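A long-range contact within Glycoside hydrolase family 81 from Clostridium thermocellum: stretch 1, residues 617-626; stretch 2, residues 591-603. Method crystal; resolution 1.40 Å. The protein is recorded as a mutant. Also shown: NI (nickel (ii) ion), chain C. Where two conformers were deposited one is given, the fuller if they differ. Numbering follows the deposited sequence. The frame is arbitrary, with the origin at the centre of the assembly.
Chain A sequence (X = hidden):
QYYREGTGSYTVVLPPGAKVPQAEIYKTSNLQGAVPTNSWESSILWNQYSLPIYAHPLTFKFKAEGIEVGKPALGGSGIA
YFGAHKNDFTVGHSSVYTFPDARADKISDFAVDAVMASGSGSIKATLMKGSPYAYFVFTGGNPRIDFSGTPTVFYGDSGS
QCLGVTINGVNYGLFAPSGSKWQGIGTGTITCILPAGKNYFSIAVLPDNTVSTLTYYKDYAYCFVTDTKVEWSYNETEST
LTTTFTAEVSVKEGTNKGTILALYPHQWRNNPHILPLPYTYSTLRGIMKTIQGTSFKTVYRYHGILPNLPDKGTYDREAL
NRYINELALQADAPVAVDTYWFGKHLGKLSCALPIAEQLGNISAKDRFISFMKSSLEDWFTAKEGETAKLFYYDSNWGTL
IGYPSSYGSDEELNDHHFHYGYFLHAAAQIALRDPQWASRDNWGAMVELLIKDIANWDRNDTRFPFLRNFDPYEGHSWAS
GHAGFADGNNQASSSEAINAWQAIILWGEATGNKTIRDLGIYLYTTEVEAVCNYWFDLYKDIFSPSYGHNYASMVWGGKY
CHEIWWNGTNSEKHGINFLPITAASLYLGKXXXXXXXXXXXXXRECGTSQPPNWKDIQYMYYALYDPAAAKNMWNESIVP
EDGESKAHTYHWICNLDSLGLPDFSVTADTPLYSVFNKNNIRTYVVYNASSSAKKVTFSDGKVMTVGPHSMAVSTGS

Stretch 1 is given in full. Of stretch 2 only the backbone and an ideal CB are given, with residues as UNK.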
# COMPACT_ATOMS: atom_id res chain seq x y z
N ILE A 617 -4.11 22.54 6.03
CA ILE A 617 -4.43 21.20 5.53
C ILE A 617 -5.95 21.01 5.57
O ILE A 617 -6.54 20.51 4.60
CB ILE A 617 -3.75 20.13 6.38
CG1 ILE A 617 -2.23 20.29 6.41
CG2 ILE A 617 -4.12 18.74 5.92
CD1 ILE A 617 -1.56 20.28 5.09
N GLN A 618 -6.58 21.40 6.69
CA GLN A 618 -8.03 21.17 6.83
C GLN A 618 -8.85 22.01 5.88
O GLN A 618 -9.89 21.57 5.38
CB GLN A 618 -8.49 21.40 8.26
CG GLN A 618 -7.95 20.38 9.24
CD GLN A 618 -8.48 19.00 8.99
OE1 GLN A 618 -9.48 18.83 8.30
NE2 GLN A 618 -7.85 18.01 9.62
N TYR A 619 -8.41 23.26 5.64
CA TYR A 619 -9.19 24.08 4.70
C TYR A 619 -8.98 23.68 3.24
O TYR A 619 -9.91 23.79 2.44
CB TYR A 619 -8.92 25.57 4.91
CG TYR A 619 -9.27 26.11 6.29
CD1 TYR A 619 -10.25 25.52 7.08
CD2 TYR A 619 -8.63 27.23 6.78
CE1 TYR A 619 -10.60 26.03 8.32
CE2 TYR A 619 -8.96 27.74 8.03
CZ TYR A 619 -9.91 27.13 8.81
OH TYR A 619 -10.26 27.64 10.03
N MET A 620 -7.79 23.15 2.89
CA MET A 620 -7.62 22.55 1.57
C MET A 620 -8.55 21.35 1.38
O MET A 620 -9.15 21.18 0.31
CB MET A 620 -6.18 22.12 1.35
CG MET A 620 -5.24 23.30 1.15
SD MET A 620 -3.61 22.68 0.67
CE MET A 620 -2.97 22.04 2.21
N TYR A 621 -8.71 20.55 2.45
CA TYR A 621 -9.61 19.41 2.42
C TYR A 621 -11.08 19.86 2.30
O TYR A 621 -11.83 19.38 1.44
CB TYR A 621 -9.41 18.61 3.69
CG TYR A 621 -10.26 17.38 3.80
CD1 TYR A 621 -9.98 16.25 3.03
CD2 TYR A 621 -11.31 17.31 4.72
CE1 TYR A 621 -10.75 15.11 3.13
CE2 TYR A 621 -12.07 16.15 4.83
CZ TYR A 621 -11.80 15.06 4.03
OH TYR A 621 -12.56 13.90 4.17
N TYR A 622 -11.45 20.85 3.14
CA TYR A 622 -12.83 21.33 3.19
C TYR A 622 -13.22 21.99 1.87
O TYR A 622 -14.41 21.99 1.50
CB TYR A 622 -13.07 22.30 4.35
CG TYR A 622 -14.52 22.53 4.64
CD1 TYR A 622 -15.32 21.53 5.20
CD2 TYR A 622 -15.10 23.77 4.42
CE1 TYR A 622 -16.66 21.73 5.45
CE2 TYR A 622 -16.45 23.98 4.67
CZ TYR A 622 -17.22 22.97 5.23
OH TYR A 622 -18.55 23.18 5.49
N ALA A 623 -12.23 22.56 1.15
CA ALA A 623 -12.47 23.13 -0.17
C ALA A 623 -12.97 22.11 -1.21
O ALA A 623 -13.49 22.52 -2.24
CB ALA A 623 -11.22 23.81 -0.68
N LEU A 624 -12.85 20.80 -0.91
CA LEU A 624 -13.44 19.77 -1.75
C LEU A 624 -14.94 19.55 -1.48
O LEU A 624 -15.59 18.73 -2.16
CB LEU A 624 -12.67 18.47 -1.63
CG LEU A 624 -11.22 18.55 -2.10
CD1 LEU A 624 -10.39 17.37 -1.59
CD2 LEU A 624 -11.15 18.65 -3.62
N TYR A 625 -15.49 20.35 -0.55
CA TYR A 625 -16.94 20.46 -0.35
C TYR A 625 -17.44 21.90 -0.58
O TYR A 625 -18.40 22.12 -1.30
CB TYR A 625 -17.27 20.01 1.08
CG TYR A 625 -18.68 20.26 1.54
CD1 TYR A 625 -19.73 19.51 1.05
CD2 TYR A 625 -18.97 21.27 2.47
CE1 TYR A 625 -21.03 19.72 1.48
CE2 TYR A 625 -20.26 21.49 2.91
CZ TYR A 625 -21.29 20.73 2.40
OH TYR A 625 -22.57 20.97 2.84
N ASP A 626 -16.78 22.87 0.06
CA ASP A 626 -17.22 24.28 -0.00
C ASP A 626 -15.99 25.19 -0.09
O ASP A 626 -15.50 25.67 0.93
CB ASP A 626 -18.10 24.63 1.19
CG ASP A 626 -18.72 26.00 1.08
OD1 ASP A 626 -18.33 26.80 0.18
OD2 ASP A 626 -19.60 26.29 1.94
N UNK A 591 -16.49 11.77 -2.62
CA UNK A 591 -17.83 12.03 -2.06
C UNK A 591 -17.75 13.34 -1.28
O UNK A 591 -17.24 13.36 -0.15
CB UNK A 591 -18.31 10.88 -1.17
N UNK A 592 -18.26 14.43 -1.86
CA UNK A 592 -18.23 15.71 -1.11
C UNK A 592 -18.97 15.67 0.22
O UNK A 592 -18.58 16.37 1.13
CB UNK A 592 -18.83 16.82 -1.97
N UNK A 593 -20.04 14.86 0.32
CA UNK A 593 -20.74 14.72 1.60
C UNK A 593 -19.84 14.09 2.65
O UNK A 593 -19.97 14.42 3.83
CB UNK A 593 -22.01 13.88 1.43
N UNK A 594 -18.95 13.17 2.24
CA UNK A 594 -18.00 12.60 3.18
C UNK A 594 -17.00 13.65 3.65
O UNK A 594 -16.63 13.67 4.83
CB UNK A 594 -17.27 11.42 2.54
N UNK A 595 -16.55 14.53 2.75
CA UNK A 595 -15.66 15.64 3.18
C UNK A 595 -16.32 16.40 4.37
O UNK A 595 -15.71 16.63 5.41
CB UNK A 595 -15.39 16.60 2.02
N UNK A 596 -17.59 16.75 4.19
CA UNK A 596 -18.35 17.45 5.22
C UNK A 596 -18.45 16.64 6.52
O UNK A 596 -18.14 17.15 7.59
CB UNK A 596 -19.75 17.77 4.70
N UNK A 597 -18.81 15.36 6.41
CA UNK A 597 -18.92 14.49 7.59
C UNK A 597 -17.59 14.32 8.31
O UNK A 597 -17.53 14.27 9.55
CB UNK A 597 -19.46 13.12 7.18
N UNK A 598 -16.52 14.10 7.52
CA UNK A 598 -15.18 13.89 8.09
C UNK A 598 -14.72 15.14 8.83
O UNK A 598 -14.26 15.08 9.98
CB UNK A 598 -14.18 13.52 7.00
N UNK A 599 -14.83 16.29 8.17
CA UNK A 599 -14.47 17.57 8.78
C UNK A 599 -15.29 17.87 10.02
O UNK A 599 -14.71 18.28 11.05
CB UNK A 599 -14.64 18.70 7.77
N UNK A 600 -16.60 17.63 9.96
CA UNK A 600 -17.46 17.88 11.13
C UNK A 600 -17.16 16.92 12.29
O UNK A 600 -17.19 17.34 13.44
CB UNK A 600 -18.93 17.76 10.73
N UNK A 601 -16.81 15.66 11.97
CA UNK A 601 -16.38 14.76 13.04
C UNK A 601 -15.11 15.31 13.71
O UNK A 601 -14.98 15.32 14.93
CB UNK A 601 -16.13 13.35 12.49
N UNK A 602 -14.15 15.72 12.89
CA UNK A 602 -12.90 16.29 13.38
C UNK A 602 -13.15 17.48 14.34
O UNK A 602 -12.56 17.54 15.42
CB UNK A 602 -12.04 16.74 12.20
N UNK A 603 -14.06 18.37 13.96
CA UNK A 603 -14.40 19.51 14.82
C UNK A 603 -14.99 19.06 16.15
O UNK A 603 -14.61 19.58 17.22
CB UNK A 603 -15.39 20.44 14.11
NI NI C . -12.20 11.64 13.76

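Stretch 2 enters a helix at its second residue and runs roughly antiparallel to the helix of stretch 1, their axes at 151° and 10.4 Å apart at closest. The two backbones come nearest where the CA of Tyr-625 lies 5.0 Å from the CA of position 592.

Position 591 just precedes the helix, with extended angles (-120/103) and CA-to-CB pointing away. An N-cap here favours Asp, Asn, Ser or Thr. It is Asp-591, whose OD1 accepts a weak bond from the N of residue 593 (2.9 Å).

At 592, the first helical residue, the ideal CB lies 3.8 Å from Leu-624 O and 4.1 Å from Tyr-625 CD1. A compact apolar group fits, and proline is favoured in the first turn, where its missing N-H costs little. Pro-592 packs against the Tyr-625 ring.

Position 593 points away and tolerates most polar residues; Asn-593 only brushes the Tyr-625 ring. Position 594 points sideways, with nothing of stretch 1 near its CB, so a long side chain is needed to make contact. Tyr-594 manages it, its CE2 reaching 3.6 Å from Tyr-621 OH.

Position 595 points toward stretch 1, its CB 4.0 Å from Tyr-625 CB and 4.4 Å from Tyr-621 CE2. This apolar niche would suit Ile, Leu, Val or Met. Ile-595 fills it: CD1 sits over a face of the Tyr-621 ring, 3.7 Å from its centroid, and also meets Leu-624 CB at 3.9 Å, while CG2 packs 3.7 Å from Tyr-625 CB.

The CB of 596 lies over the Tyr-625 ring, and the Tyr-622 hydroxyl is within reach of a long chain. Lys or Arg could combine aliphatic packing with a polar end. Lys-596 does so: its CB stands 3.8 Å from the Tyr-625 ring centroid, and NZ donates to Tyr-622 OH at 2.7 Å. Position 597 points away, and a polar residue is natural; it is Gln-597.

At 598 the ideal CB is a tight 3.3 Å from Tyr-621 OH, so a small or slender polar residue is plausible. Asn-598 has ND2 donating to Tyr-594 OH (3.1 Å), while a water donates both to its OD1 (2.9 Å) and to Gln-618 OE1 (2.8 Å), bridging the stretches.

Position 599 faces Tyr-622, its CB 3.9 Å from CD1 of that ring. A large flat or apolar side chain would suit. Tyr-599 lays its ring obliquely against that of Tyr-622, centroids 4.3 Å apart, and its OH reaches the edge of Tyr-619, 3.6 Å from CE1.

Position 600 points sideways into space free of stretch 1, suiting a polar residue; Glu-600 OE2 makes a salt bridge with Lys-596 NZ (2.7 Å). At 601 the nickel lies near the CB, so Asp, Glu, His or Cys would suit; Glu-601 OE2 binds NI at 2.0 Å.

Position 602 points toward Gln-618, leaving room for a long, flexible side chain. Met-602 brings CE 3.6 Å from Gln-618 OE1. At 603, sideways and beyond contact, stretch 1 sets no preference; it is Leu-603.

Stretch 2 591-603: DPNYIKQNYEEML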
# COMPACT_ATOMS: atom_id res chain seq x y z
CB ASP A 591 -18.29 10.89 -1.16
CG ASP A 591 -19.71 11.07 -0.66
OD1 ASP A 591 -20.30 12.16 -0.83
OD2 ASP A 591 -20.24 10.09 -0.07
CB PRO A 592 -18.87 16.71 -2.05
CG PRO A 592 -19.00 16.07 -3.34
CD PRO A 592 -18.76 14.60 -3.24
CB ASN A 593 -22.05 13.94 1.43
CG ASN A 593 -23.04 14.65 0.53
OD1 ASN A 593 -23.58 14.07 -0.41
ND2 ASN A 593 -23.26 15.92 0.80
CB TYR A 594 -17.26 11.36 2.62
CG TYR A 594 -16.30 10.79 3.65
CD1 TYR A 594 -16.78 10.05 4.73
CD2 TYR A 594 -14.93 11.06 3.59
CE1 TYR A 594 -15.91 9.59 5.72
CE2 TYR A 594 -14.06 10.60 4.57
CZ TYR A 594 -14.56 9.84 5.63
OH TYR A 594 -13.70 9.39 6.60
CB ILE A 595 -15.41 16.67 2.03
CG1 ILE A 595 -14.69 16.08 0.81
CG2 ILE A 595 -14.69 17.90 2.57
CD1 ILE A 595 -13.26 15.75 1.05
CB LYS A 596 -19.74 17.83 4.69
CG LYS A 596 -20.59 18.63 5.67
CD LYS A 596 -19.88 19.90 6.12
CE LYS A 596 -20.80 21.01 6.62
NZ LYS A 596 -20.09 22.04 7.45
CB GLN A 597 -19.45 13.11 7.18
CG GLN A 597 -20.89 13.06 6.73
CD GLN A 597 -21.27 11.67 6.22
OE1 GLN A 597 -20.51 11.00 5.53
NE2 GLN A 597 -22.46 11.23 6.57
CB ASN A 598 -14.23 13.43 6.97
CG ASN A 598 -12.81 13.27 7.43
OD1 ASN A 598 -12.16 14.22 7.85
ND2 ASN A 598 -12.28 12.04 7.30
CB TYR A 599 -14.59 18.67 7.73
CG TYR A 599 -14.26 20.06 8.19
CD1 TYR A 599 -12.96 20.56 8.10
CD2 TYR A 599 -15.26 20.92 8.63
CE1 TYR A 599 -12.68 21.87 8.50
CE2 TYR A 599 -14.99 22.23 8.98
CZ TYR A 599 -13.68 22.68 8.96
OH TYR A 599 -13.41 23.99 9.31
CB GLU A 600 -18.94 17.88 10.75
CG GLU A 600 -19.36 19.06 9.87
CD GLU A 600 -19.25 20.44 10.54
OE1 GLU A 600 -19.45 20.56 11.76
OE2 GLU A 600 -18.96 21.44 9.82
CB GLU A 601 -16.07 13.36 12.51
CG GLU A 601 -15.31 12.50 13.51
CD GLU A 601 -15.00 11.08 13.06
OE1 GLU A 601 -15.94 10.32 12.82
OE2 GLU A 601 -13.80 10.73 12.97
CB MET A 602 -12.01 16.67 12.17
CG MET A 602 -10.69 17.35 12.50
SD MET A 602 -10.81 19.13 12.81
CE MET A 602 -11.46 19.67 11.24
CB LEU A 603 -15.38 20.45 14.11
CG LEU A 603 -14.90 21.21 12.88
CD1 LEU A 603 -16.02 22.12 12.42
CD2 LEU A 603 -13.64 22.01 13.19
O HOH W 1 -10.90 16.52 8.98
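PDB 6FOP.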